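Local coordinates for HD-GYP domain-containing protein (Bdellovibrio bacteriovorus, PDB 3TM8) that binds a pair of iron ions in an HD-GYP domain and probably belongs to the metal-dependent phosphodiesterases that act on cyclic-di-GMP, at residues H170-S175 against A200-D204; L195-G199 against D247-I251. One frame throughout, in Å; residues are numbered along the deposited sequence. Where two conformers were deposited one is given.

Contact 1. Residues H170-S175 against A200-D204; sequences HGVTVS and ALLHD. With FE (Fe (III) ion), chain D; FE (Fe (III) ion), chain E; DMS (dimethyl sulfoxide), chain F.
The di-iron site of the HD-GYP domain is assembled here, where His-170 meets His-203 and Asp-204 round one shared ion. His-170 NE2 binds that iron at 2.1 Å and His-203 NE2 at 2.3 Å; the two rings are set obliquely, their planes 62° apart. Asp-204 OD2 supplies a third bond and lies at the edge of the His-170 ring, the carboxylate turned 18° from the ring plane. These nitrogens and oxygens crowd together because they share a metal, not through hydrogen bonds. Asp-204 OD1 takes the second iron at 2.1 Å, so the carboxylate bridges the pair, as does one water.

His-203 and Asp-204, at the C-terminal end of the 200-204 segment, are the consecutive His-Asp that names the HD family, whereas His-170 comes from helix 167-185. Asn-285 also binds the first iron; His-232, His-257 and Glu-258 bind the second. The rotation of His-203 is fixed by ND1, which donates to Ala-200 O at 2.7 Å, nearly straight (164°) and in the ring plane. At the other ring nitrogen, His-170 ND1 is hydrogen-bonded to Asp-288 OD2, a second-shell carboxylate that would probably make the imidazole a stronger donor to iron.

Beside the site the backbones are nearest at Gly-171, its CA 4.1 Å from Leu-201 CA. Gly-171 CA also makes a CA-H...O contact with Leu-201 O at 3.6 Å. Val-172 CG2 and Leu-201 CD1 lie side by side in a tight 3.5 Å contact, and Ala-200 CB rests on Ser-175 CA.

Contact 2. Residues L195-G199 against D247-I251; sequences LLTLG and DQTVI
Leu-195 reaches across to two residues at the start of helix 248-256, dividing its branches between them. Leu-195 CD2 lies against the carboxylate of Asp-247, 3.7 Å from Asp-247 CG, and the two side chains cross at about a right angle. Leu-195 CD1 comes within 3.9 Å of Thr-249 OG1, while Leu-195 CB meets the threonine methyl CG2. With CG anti to the carbonyl carbon (chi1 -65°), the leucine can set its fork between the acid and the threonine.

One turn further along, Leu-198 CD2 packs on Val-250 CG2 at 3.7 Å, the two side chains crossing obliquely. Val-250 CG2 also faces the backbone of the other helix, 4.0 Å from Leu-195 O and equally far from Gly-199 N. The second branch, Val-250 CG1, is held anti to the backbone N (chi1 173°) and approaches Gly-199 CA at 4.1 Å. The backbones are nearest here: the CA atoms of Gly-199 and Val-250 are 4.3 Å apart, a separation consistent with glycine's lack of a side chain at this point of the interface.

Asp-247 occupies the N-cap position of its helix, but its carboxylate makes no capping bond. Instead OD2 forms a salt bridge with Lys-137 NZ and a hydrogen bond with Tyr-133 OH, so the polar end beside Leu-195 is held by helix 130-149. Tyr-133 also touches Leu-198 and Val-250, so helix 130-149 borders the apolar contact as well. Thr-249 meets Leu-277 of helix 276-293, and Leu-196 touches Ser-178 and Ala-182 of helix 167-185 and Leu-280 and Val-281 of helix 276-293, placing this pairing amid the helical bundle.

Helix 190-202 serves both contacts: residues 200-204 meet helix 167-185 in contact 1, while 195-199 meet residues 247-251 in contact 2. Contact 1 lies near the middle of the chain, with every touching residue buried; contact 2, whose centre lies about 14 Å from that of the chain, is only partly buried. Their chemistry follows this difference, metal coordination with close backbone packing in the first and mostly apolar contact beside a charged carboxylate in the second. They touch directly, Ser-175 CB lying 3.6 Å from Thr-197 O and Leu-202 CD1 4.1 Å from Val-250 CG1. Both have glycine where the backbones approach most closely.

Contact 1. Residues H170-S175 against A200-D204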
loop_
_atom_site.group_PDB
_atom_site.type_symbol
_atom_site.label_atom_id
_atom_site.label_comp_id
_atom_site.label_asym_id
_atom_site.label_seq_id
_atom_site.Cartn_x
_atom_site.Cartn_y
_atom_site.Cartn_z
ATOM N N HIS A 170 -0.977 3.683 0.341
ATOM C CA HIS A 170 -2.302 3.498 -0.247
ATOM C C HIS A 170 -2.440 2.093 -0.860
ATOM O O HIS A 170 -3.479 1.445 -0.723
ATOM C CB HIS A 170 -2.531 4.637 -1.253
ATOM C CG HIS A 170 -3.629 4.412 -2.250
ATOM N ND1 HIS A 170 -4.971 4.421 -1.926
ATOM C CD2 HIS A 170 -3.572 4.250 -3.594
ATOM C CE1 HIS A 170 -5.687 4.259 -3.026
ATOM N NE2 HIS A 170 -4.865 4.151 -4.052
ATOM N N GLY A 171 -1.376 1.585 -1.483
ATOM C CA GLY A 171 -1.395 0.223 -1.992
ATOM C C GLY A 171 -1.590 -0.790 -0.874
ATOM O O GLY A 171 -2.359 -1.751 -1.012
ATOM N N VAL A 172 -0.903 -0.602 0.247
ATOM C CA VAL A 172 -1.106 -1.525 1.361
ATOM C C VAL A 172 -2.557 -1.468 1.861
ATOM O O VAL A 172 -3.195 -2.498 2.093
ATOM C CB VAL A 172 -0.120 -1.275 2.527
ATOM C CG1 VAL A 172 -0.352 -2.301 3.627
ATOM C CG2 VAL A 172 1.337 -1.329 2.035
ATOM N N THR A 173 -3.096 -0.261 1.976
ATOM C CA THR A 173 -4.466 -0.109 2.441
ATOM C C THR A 173 -5.451 -0.780 1.492
ATOM O O THR A 173 -6.336 -1.515 1.927
ATOM C CB THR A 173 -4.824 1.370 2.622
ATOM O OG1 THR A 173 -4.035 1.880 3.696
ATOM C CG2 THR A 173 -6.295 1.519 2.979
ATOM N N VAL A 174 -5.283 -0.532 0.200
ATOM C CA VAL A 174 -6.160 -1.134 -0.791
ATOM C C VAL A 174 -6.019 -2.664 -0.762
ATOM O O VAL A 174 -7.011 -3.379 -0.880
ATOM C CB VAL A 174 -5.925 -0.516 -2.188
ATOM C CG1 VAL A 174 -6.668 -1.283 -3.276
ATOM C CG2 VAL A 174 -6.360 0.935 -2.191
ATOM N N SER A 175 -4.808 -3.177 -0.552
ATOM C CA SER A 175 -4.635 -4.625 -0.474
ATOM C C SER A 175 -5.335 -5.219 0.745
ATOM O O SER A 175 -5.875 -6.329 0.689
ATOM C CB SER A 175 -3.148 -4.991 -0.485
ATOM O OG SER A 175 -2.567 -4.903 0.807
ATOM N N ALA A 200 -2.987 -5.400 -5.789
ATOM C CA ALA A 200 -3.460 -4.251 -5.022
ATOM C C ALA A 200 -2.296 -3.428 -4.463
ATOM O O ALA A 200 -2.295 -2.206 -4.511
ATOM C CB ALA A 200 -4.406 -4.699 -3.918
ATOM N N LEU A 201 -1.288 -4.102 -3.942
ATOM C CA LEU A 201 -0.146 -3.399 -3.403
ATOM C C LEU A 201 0.527 -2.526 -4.467
ATOM O O LEU A 201 0.939 -1.395 -4.179
ATOM C CB LEU A 201 0.823 -4.418 -2.824
ATOM C CG LEU A 201 2.063 -3.890 -2.134
ATOM C CD1 LEU A 201 1.691 -2.922 -1.028
ATOM C CD2 LEU A 201 2.843 -5.067 -1.586
ATOM N N LEU A 202 0.625 -3.045 -5.684
ATOM C CA LEU A 202 1.339 -2.381 -6.762
ATOM C C LEU A 202 0.444 -1.562 -7.686
ATOM O O LEU A 202 0.932 -1.014 -8.675
ATOM C CB LEU A 202 2.101 -3.420 -7.583
ATOM C CG LEU A 202 3.118 -4.297 -6.835
ATOM C CD1 LEU A 202 3.697 -5.343 -7.779
ATOM C CD2 LEU A 202 4.232 -3.442 -6.220
ATOM N N HIS A 203 -0.849 -1.470 -7.366
ATOM C CA HIS A 203 -1.820 -1.041 -8.368
ATOM C C HIS A 203 -1.531 0.331 -8.965
ATOM O O HIS A 203 -1.788 0.556 -10.148
ATOM C CB HIS A 203 -3.267 -1.132 -7.854
ATOM C CG HIS A 203 -3.688 -0.003 -6.964
ATOM N ND1 HIS A 203 -3.422 0.030 -5.609
ATOM C CD2 HIS A 203 -4.366 1.137 -7.242
ATOM C CE1 HIS A 203 -3.923 1.141 -5.092
ATOM N NE2 HIS A 203 -4.511 1.823 -6.060
ATOM N N ASP A 204 -0.993 1.243 -8.153
ATOM C CA ASP A 204 -0.788 2.627 -8.579
ATOM C C ASP A 204 0.632 2.926 -9.024
ATOM O O ASP A 204 1.091 4.071 -8.971
ATOM C CB ASP A 204 -1.262 3.598 -7.497
ATOM C CG ASP A 204 -2.726 3.978 -7.663
ATOM O OD1 ASP A 204 -3.241 3.848 -8.798
ATOM O OD2 ASP A 204 -3.357 4.403 -6.666
HETATM FE FE FE D . -5.328 3.942 -6.122
HETATM FE FE FE E . -5.211 4.298 -9.522
HETATM S S DMS F . -5.346 4.543 6.052
HETATM O O DMS F . -4.277 4.278 4.675
HETATM C C1 DMS F . -7.044 4.662 5.430
HETATM C C2 DMS F . -5.487 2.970 6.922
HETATM O O HOH W 1 -6.014 3.566 -7.933
#

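Contact 2. Residues L195-G199 against D247-I251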
loop_
_atom_site.group_PDB
_atom_site.type_symbol
_atom_site.label_atom_id
_atom_site.label_comp_id
_atom_site.label_asym_id
_atom_site.label_seq_id
_atom_site.Cartn_x
_atom_site.Cartn_y
_atom_site.Cartn_z
ATOM N N LEU A 195 -2.228 -13.158 -5.412
ATOM C CA LEU A 195 -2.074 -12.293 -6.578
ATOM C C LEU A 195 -2.943 -11.035 -6.494
ATOM O O LEU A 195 -2.528 -9.969 -6.944
ATOM C CB LEU A 195 -2.344 -13.063 -7.872
ATOM C CG LEU A 195 -1.323 -14.173 -8.157
ATOM C CD1 LEU A 195 -1.640 -14.866 -9.470
ATOM C CD2 LEU A 195 0.107 -13.617 -8.156
ATOM N N LEU A 196 -4.127 -11.162 -5.902
ATOM C CA LEU A 196 -4.996 -10.026 -5.618
ATOM C C LEU A 196 -4.275 -9.033 -4.713
ATOM O O LEU A 196 -4.275 -7.826 -4.962
ATOM C CB LEU A 196 -6.286 -10.512 -4.949
ATOM C CG LEU A 196 -7.202 -9.451 -4.336
ATOM C CD1 LEU A 196 -7.778 -8.549 -5.414
ATOM C CD2 LEU A 196 -8.312 -10.101 -3.514
ATOM N N THR A 197 -3.659 -9.559 -3.659
ATOM C CA THR A 197 -2.957 -8.735 -2.688
ATOM C C THR A 197 -1.762 -8.041 -3.339
ATOM O O THR A 197 -1.546 -6.831 -3.165
ATOM C CB THR A 197 -2.512 -9.588 -1.490
ATOM O OG1 THR A 197 -3.678 -10.145 -0.872
ATOM C CG2 THR A 197 -1.735 -8.759 -0.471
ATOM N N LEU A 198 -0.987 -8.807 -4.101
ATOM C CA LEU A 198 0.169 -8.253 -4.797
ATOM C C LEU A 198 -0.231 -7.166 -5.800
ATOM O O LEU A 198 0.386 -6.091 -5.859
ATOM C CB LEU A 198 0.948 -9.372 -5.487
ATOM C CG LEU A 198 2.208 -8.976 -6.250
ATOM C CD1 LEU A 198 3.207 -8.251 -5.341
ATOM C CD2 LEU A 198 2.831 -10.221 -6.888
ATOM N N GLY A 199 -1.252 -7.447 -6.605
ATOM C CA GLY A 199 -1.730 -6.473 -7.562
ATOM C C GLY A 199 -2.242 -5.223 -6.879
ATOM O O GLY A 199 -1.940 -4.100 -7.308
ATOM N N ASP A 247 3.243 -11.449 -12.909
ATOM C CA ASP A 247 2.057 -12.281 -13.093
ATOM C C ASP A 247 0.983 -11.540 -13.890
ATOM O O ASP A 247 0.767 -10.347 -13.690
ATOM C CB ASP A 247 1.486 -12.706 -11.746
ATOM C CG ASP A 247 2.415 -13.623 -10.987
ATOM O OD1 ASP A 247 2.377 -14.845 -11.239
ATOM O OD2 ASP A 247 3.183 -13.120 -10.143
ATOM N N GLN A 248 0.297 -12.251 -14.777
ATOM C CA GLN A 248 -0.736 -11.616 -15.591
ATOM C C GLN A 248 -1.810 -10.935 -14.739
ATOM O O GLN A 248 -2.268 -9.844 -15.073
ATOM C CB GLN A 248 -1.384 -12.618 -16.546
ATOM C CG GLN A 248 -2.325 -11.957 -17.543
ATOM C CD GLN A 248 -1.603 -10.980 -18.459
ATOM O OE1 GLN A 248 -0.573 -11.312 -19.048
ATOM N NE2 GLN A 248 -2.136 -9.767 -18.578
ATOM N N THR A 249 -2.209 -11.572 -13.641
ATOM C CA THR A 249 -3.219 -10.992 -12.764
ATOM C C THR A 249 -2.768 -9.630 -12.232
ATOM O O THR A 249 -3.562 -8.695 -12.126
ATOM C CB THR A 249 -3.514 -11.905 -11.569
ATOM O OG1 THR A 249 -4.075 -13.138 -12.035
ATOM C CG2 THR A 249 -4.481 -11.230 -10.605
ATOM N N VAL A 250 -1.487 -9.528 -11.885
ATOM C CA VAL A 250 -0.927 -8.283 -11.369
ATOM C C VAL A 250 -0.923 -7.200 -12.457
ATOM O O VAL A 250 -1.313 -6.054 -12.211
ATOM C CB VAL A 250 0.487 -8.537 -10.808
ATOM C CG1 VAL A 250 1.154 -7.231 -10.419
ATOM C CG2 VAL A 250 0.409 -9.497 -9.615
ATOM N N ILE A 251 -0.493 -7.567 -13.660
ATOM C CA ILE A 251 -0.564 -6.664 -14.804
ATOM C C ILE A 251 -2.003 -6.206 -15.036
ATOM O O ILE A 251 -2.257 -5.030 -15.271
ATOM C CB ILE A 251 -0.015 -7.326 -16.090
ATOM C CG1 ILE A 251 1.476 -7.652 -15.926
ATOM C CG2 ILE A 251 -0.263 -6.434 -17.315
ATOM C CD1 ILE A 251 1.981 -8.705 -16.912
#